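Local coordinates for 2,3-dehydroadipyl-CoA hydratase (Escherichia coli, PDB 4FZW), which catalyses the reversible hydration of 2,3-dehydroadipyl-CoA to 3-hydroxyadipyl-CoA in the bacterial breakdown of phenylacetate, at residues E6-L18 with E40-V52. Residues are numbered along the deposited sequence; the frame is centred on the assembly and turned at random.
Sequences ELIVSRQQRVLLL and ELEAAATDTSISV
The guanidinium of Arg-14 lies flat over the backbone of the 47-50 turn. Ser-49 O sits beneath the centre of one face, and Ser-51 OG and Thr-48 O lie at its edge, in its plane. Arg-14 NE and NH2 grip Ser-51 OG side-on, with NE at 2.8 Å. Arg-14 NH2 also gives a nearly straight bond to Thr-48 O (2.8 Å, 166°). A bend at chi3 (41°) turns the group back over the turn. With an alanine here, Thr-48 O and Ser-51 OG would probably lose these donors, and Ser-49 O the flat group over it.

Arg-11 reaches the same turn from strand 7-12. Arg-11 NH2 meets Ser-49 OG at 2.7 Å, with the oxygen slightly tilted from the guanidinium plane, and NH1 adds a weak bond to that oxygen. Asp-47 OD2 makes a long salt bridge to Arg-11 NH2 at 3.9 Å. Asp-47 OD1 accepts from Ser-49 N, which closes an Asx turn, and from Ser-49 OG; both come from the same face of the carboxylate.

Arg-14 O accepts from both Ser-51 N and Val-52 N. Leu-16 N then bonds to Val-52 O at 2.9 Å, which starts the parallel pairing of strands 15-20 and 52-56.

Deeper in, Leu-16 CD2 packs on Ala-44 CB (3.7 Å) and Ile-50 CD1. Leu-18 CD1 meets Leu-41 CD2 at 3.8 Å, and the aliphatic part of Glu-40 lies against Leu-7 and Leu-18.

The contact belongs to the beta-alpha-beta unit of strand 15-20, helix 31-46 and strand 52-56 in the crotonase-type fold. Segment 40-46 runs antiparallel to strand 15-18, 10.7 Å between axes. Val-15 and Val-52 share the face of the sheet covered by helix 186-197.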
loop_
_atom_site.group_PDB
_atom_site.type_symbol
_atom_site.label_atom_id
_atom_site.label_comp_id
_atom_site.label_asym_id
_atom_site.label_seq_id
_atom_site.Cartn_x
_atom_site.Cartn_y
_atom_site.Cartn_z
ATOM N N GLU B 6 -16.442 -33.074 18.413
ATOM C CA GLU B 6 -15.065 -32.599 18.307
ATOM C C GLU B 6 -14.852 -31.123 18.706
ATOM O O GLU B 6 -13.721 -30.666 18.756
ATOM C CB GLU B 6 -14.527 -32.856 16.896
ATOM N N LEU B 7 -15.920 -30.388 19.018
ATOM C CA LEU B 7 -15.792 -28.971 19.380
ATOM C C LEU B 7 -16.782 -28.597 20.450
ATOM O O LEU B 7 -17.931 -28.312 20.161
ATOM C CB LEU B 7 -16.031 -28.065 18.166
ATOM C CG LEU B 7 -15.828 -26.573 18.441
ATOM C CD1 LEU B 7 -14.387 -26.313 18.865
ATOM C CD2 LEU B 7 -16.178 -25.720 17.228
ATOM N N ILE B 8 -16.333 -28.585 21.697
ATOM C CA ILE B 8 -17.248 -28.330 22.793
ATOM C C ILE B 8 -17.537 -26.852 22.944
ATOM O O ILE B 8 -16.638 -26.040 23.112
ATOM C CB ILE B 8 -16.776 -28.927 24.126
ATOM C CG1 ILE B 8 -16.272 -30.368 23.932
ATOM C CG2 ILE B 8 -17.903 -28.850 25.175
ATOM C CD1 ILE B 8 -17.340 -31.378 23.520
ATOM N N VAL B 9 -18.811 -26.512 22.859
ATOM C CA VAL B 9 -19.221 -25.132 22.957
ATOM C C VAL B 9 -19.651 -24.881 24.380
ATOM O O VAL B 9 -20.455 -25.617 24.930
ATOM C CB VAL B 9 -20.366 -24.827 21.963
ATOM C CG1 VAL B 9 -20.806 -23.368 22.062
ATOM C CG2 VAL B 9 -19.923 -25.198 20.551
ATOM N N SER B 10 -19.101 -23.843 24.991
ATOM C CA SER B 10 -19.441 -23.548 26.374
ATOM C C SER B 10 -19.459 -22.045 26.596
ATOM O O SER B 10 -18.991 -21.279 25.772
ATOM C CB SER B 10 -18.515 -24.286 27.377
ATOM O OG SER B 10 -17.365 -23.546 27.705
ATOM N N ARG B 11 -20.006 -21.641 27.726
ATOM C CA ARG B 11 -20.381 -20.267 27.922
ATOM C C ARG B 11 -20.044 -19.812 29.329
ATOM O O ARG B 11 -20.207 -20.550 30.299
ATOM C CB ARG B 11 -21.886 -20.136 27.691
ATOM C CG ARG B 11 -22.509 -18.866 28.233
ATOM C CD ARG B 11 -22.610 -17.782 27.173
ATOM N NE ARG B 11 -23.994 -17.539 26.796
ATOM C CZ ARG B 11 -24.380 -16.588 25.954
ATOM N NH1 ARG B 11 -23.475 -15.791 25.402
ATOM N NH2 ARG B 11 -25.669 -16.433 25.658
ATOM N N GLN B 12 -19.549 -18.590 29.429
ATOM C CA GLN B 12 -19.432 -17.912 30.709
ATOM C C GLN B 12 -19.822 -16.466 30.520
ATOM O O GLN B 12 -19.026 -15.672 30.033
ATOM C CB GLN B 12 -18.012 -18.025 31.267
ATOM C CG GLN B 12 -17.620 -19.431 31.690
ATOM C CD GLN B 12 -16.186 -19.519 32.169
ATOM O OE1 GLN B 12 -15.346 -18.703 31.787
ATOM N NE2 GLN B 12 -15.900 -20.509 33.009
ATOM N N GLN B 13 -21.052 -16.122 30.876
ATOM C CA GLN B 13 -21.518 -14.755 30.680
ATOM C C GLN B 13 -21.458 -14.324 29.211
ATOM O O GLN B 13 -22.086 -14.938 28.341
ATOM C CB GLN B 13 -20.697 -13.791 31.538
ATOM C CG GLN B 13 -20.885 -13.975 33.034
ATOM C CD GLN B 13 -22.320 -13.774 33.472
ATOM O OE1 GLN B 13 -23.006 -12.877 32.982
ATOM N NE2 GLN B 13 -22.782 -14.612 34.396
ATOM N N ARG B 14 -20.720 -13.255 28.947
ATOM C CA ARG B 14 -20.588 -12.725 27.606
ATOM C C ARG B 14 -19.313 -13.248 26.946
ATOM O O ARG B 14 -18.869 -12.722 25.928
ATOM C CB ARG B 14 -20.548 -11.202 27.684
ATOM C CG ARG B 14 -21.517 -10.650 28.726
ATOM C CD ARG B 14 -21.688 -9.161 28.571
ATOM N NE ARG B 14 -21.765 -8.822 27.151
ATOM C CZ ARG B 14 -22.884 -8.846 26.431
ATOM N NH1 ARG B 14 -24.039 -9.173 27.003
ATOM N NH2 ARG B 14 -22.845 -8.531 25.141
ATOM N N VAL B 15 -18.717 -14.277 27.537
ATOM C CA VAL B 15 -17.562 -14.934 26.924
ATOM C C VAL B 15 -17.925 -16.324 26.454
ATOM O O VAL B 15 -18.481 -17.117 27.211
ATOM C CB VAL B 15 -16.322 -15.003 27.864
ATOM C CG1 VAL B 15 -15.169 -15.611 27.137
ATOM C CG2 VAL B 15 -15.950 -13.606 28.353
ATOM N N LEU B 16 -17.624 -16.601 25.193
ATOM C CA LEU B 16 -17.877 -17.903 24.599
ATOM C C LEU B 16 -16.576 -18.713 24.561
ATOM O O LEU B 16 -15.502 -18.180 24.278
ATOM C CB LEU B 16 -18.468 -17.731 23.194
ATOM C CG LEU B 16 -18.784 -18.997 22.395
ATOM C CD1 LEU B 16 -19.972 -19.746 22.995
ATOM C CD2 LEU B 16 -19.044 -18.629 20.920
ATOM N N LEU B 17 -16.676 -20.000 24.878
ATOM C CA LEU B 17 -15.513 -20.881 24.875
ATOM C C LEU B 17 -15.653 -22.039 23.891
ATOM O O LEU B 17 -16.621 -22.810 23.927
ATOM C CB LEU B 17 -15.232 -21.427 26.272
ATOM C CG LEU B 17 -13.966 -22.291 26.443
ATOM C CD1 LEU B 17 -12.689 -21.536 26.025
ATOM C CD2 LEU B 17 -13.831 -22.803 27.881
ATOM N N LEU B 18 -14.665 -22.151 23.014
ATOM C CA LEU B 18 -14.628 -23.203 22.022
ATOM C C LEU B 18 -13.399 -24.061 22.274
ATOM O O LEU B 18 -12.259 -23.588 22.150
ATOM C CB LEU B 18 -14.612 -22.613 20.609
ATOM C CG LEU B 18 -15.787 -21.669 20.308
ATOM C CD1 LEU B 18 -15.651 -21.018 18.943
ATOM C CD2 LEU B 18 -17.137 -22.401 20.436
ATOM N N GLU B 40 -19.749 -21.553 14.495
ATOM C CA GLU B 40 -19.813 -21.098 15.879
ATOM C C GLU B 40 -19.518 -19.592 15.988
ATOM O O GLU B 40 -20.305 -18.828 16.562
ATOM C CB GLU B 40 -18.828 -21.892 16.753
ATOM C CG GLU B 40 -19.141 -23.380 16.956
ATOM C CD GLU B 40 -20.470 -23.618 17.640
ATOM O OE1 GLU B 40 -21.059 -22.669 18.214
ATOM O OE2 GLU B 40 -20.929 -24.776 17.592
ATOM N N LEU B 41 -18.384 -19.167 15.432
ATOM C CA LEU B 41 -18.001 -17.756 15.468
ATOM C C LEU B 41 -18.935 -16.850 14.677
ATOM O O LEU B 41 -19.217 -15.728 15.098
ATOM C CB LEU B 41 -16.580 -17.575 14.943
ATOM C CG LEU B 41 -15.465 -18.221 15.740
ATOM C CD1 LEU B 41 -14.155 -18.015 15.005
ATOM C CD2 LEU B 41 -15.423 -17.659 17.179
ATOM N N GLU B 42 -19.397 -17.312 13.518
ATOM C CA GLU B 42 -20.384 -16.529 12.782
ATOM C C GLU B 42 -21.655 -16.378 13.623
ATOM O O GLU B 42 -22.124 -15.258 13.841
ATOM C CB GLU B 42 -20.607 -17.063 11.359
ATOM C CG GLU B 42 -19.389 -16.726 10.453
ATOM C CD GLU B 42 -19.496 -17.199 9.015
ATOM O OE1 GLU B 42 -20.417 -17.979 8.682
ATOM O OE2 GLU B 42 -18.627 -16.793 8.218
ATOM N N ALA B 43 -22.164 -17.478 14.173
ATOM C CA ALA B 43 -23.331 -17.390 15.059
ATOM C C ALA B 43 -23.095 -16.434 16.229
ATOM O O ALA B 43 -23.962 -15.635 16.559
ATOM C CB ALA B 43 -23.759 -18.762 15.551
ATOM N N ALA B 44 -21.911 -16.509 16.835
ATOM C CA ALA B 44 -21.501 -15.584 17.901
ATOM C C ALA B 44 -21.368 -14.121 17.451
ATOM O O ALA B 44 -21.589 -13.192 18.231
ATOM C CB ALA B 44 -20.191 -16.058 18.516
ATOM N N ALA B 45 -20.993 -13.923 16.190
ATOM C CA ALA B 45 -20.834 -12.575 15.643
ATOM C C ALA B 45 -22.090 -11.723 15.849
ATOM O O ALA B 45 -22.005 -10.512 16.058
ATOM C CB ALA B 45 -20.468 -12.639 14.170
ATOM N N THR B 46 -23.252 -12.370 15.826
ATOM C CA THR B 46 -24.524 -11.646 15.856
ATOM C C THR B 46 -25.288 -11.857 17.150
ATOM O O THR B 46 -26.303 -11.211 17.383
ATOM C CB THR B 46 -25.430 -11.997 14.646
ATOM O OG1 THR B 46 -25.853 -13.363 14.730
ATOM C CG2 THR B 46 -24.658 -11.812 13.364
ATOM N N ASP B 47 -24.810 -12.760 17.994
ATOM C CA ASP B 47 -25.415 -12.920 19.312
ATOM C C ASP B 47 -25.005 -11.771 20.228
ATOM O O ASP B 47 -23.859 -11.697 20.638
ATOM C CB ASP B 47 -25.024 -14.259 19.936
ATOM C CG ASP B 47 -25.614 -14.441 21.324
ATOM O OD1 ASP B 47 -26.155 -13.455 21.864
ATOM O OD2 ASP B 47 -25.529 -15.556 21.887
ATOM N N THR B 48 -25.951 -10.892 20.553
ATOM C CA THR B 48 -25.657 -9.668 21.308
ATOM C C THR B 48 -25.408 -9.928 22.794
ATOM O O THR B 48 -25.110 -9.001 23.562
ATOM C CB THR B 48 -26.751 -8.558 21.116
ATOM O OG1 THR B 48 -28.020 -9.028 21.600
ATOM C CG2 THR B 48 -26.853 -8.134 19.632
ATOM N N SER B 49 -25.515 -11.192 23.192
ATOM C CA SER B 49 -25.137 -11.579 24.546
ATOM C C SER B 49 -23.667 -12.013 24.611
ATOM O O SER B 49 -23.126 -12.213 25.700
ATOM C CB SER B 49 -26.070 -12.659 25.109
ATOM O OG SER B 49 -25.819 -13.932 24.544
ATOM N N ILE B 50 -23.019 -12.140 23.451
ATOM C CA ILE B 50 -21.587 -12.448 23.409
ATOM C C ILE B 50 -20.722 -11.231 23.061
ATOM O O ILE B 50 -21.069 -10.431 22.179
ATOM C CB ILE B 50 -21.263 -13.577 22.425
ATOM C CG1 ILE B 50 -22.067 -14.829 22.772
ATOM C CG2 ILE B 50 -19.762 -13.834 22.413
ATOM C CD1 ILE B 50 -21.857 -15.988 21.833
ATOM N N SER B 51 -19.596 -11.110 23.761
ATOM C CA SER B 51 -18.665 -9.986 23.608
ATOM C C SER B 51 -17.241 -10.442 23.250
ATOM O O SER B 51 -16.529 -9.759 22.517
ATOM C CB SER B 51 -18.632 -9.138 24.876
ATOM O OG SER B 51 -19.886 -8.523 25.097
ATOM N N VAL B 52 -16.840 -11.603 23.763
ATOM C CA VAL B 52 -15.511 -12.171 23.510
ATOM C C VAL B 52 -15.610 -13.685 23.285
ATOM O O VAL B 52 -16.502 -14.356 23.828
ATOM C CB VAL B 52 -14.546 -11.931 24.704
ATOM C CG1 VAL B 52 -13.150 -12.442 24.368
ATOM C CG2 VAL B 52 -14.507 -10.445 25.095
#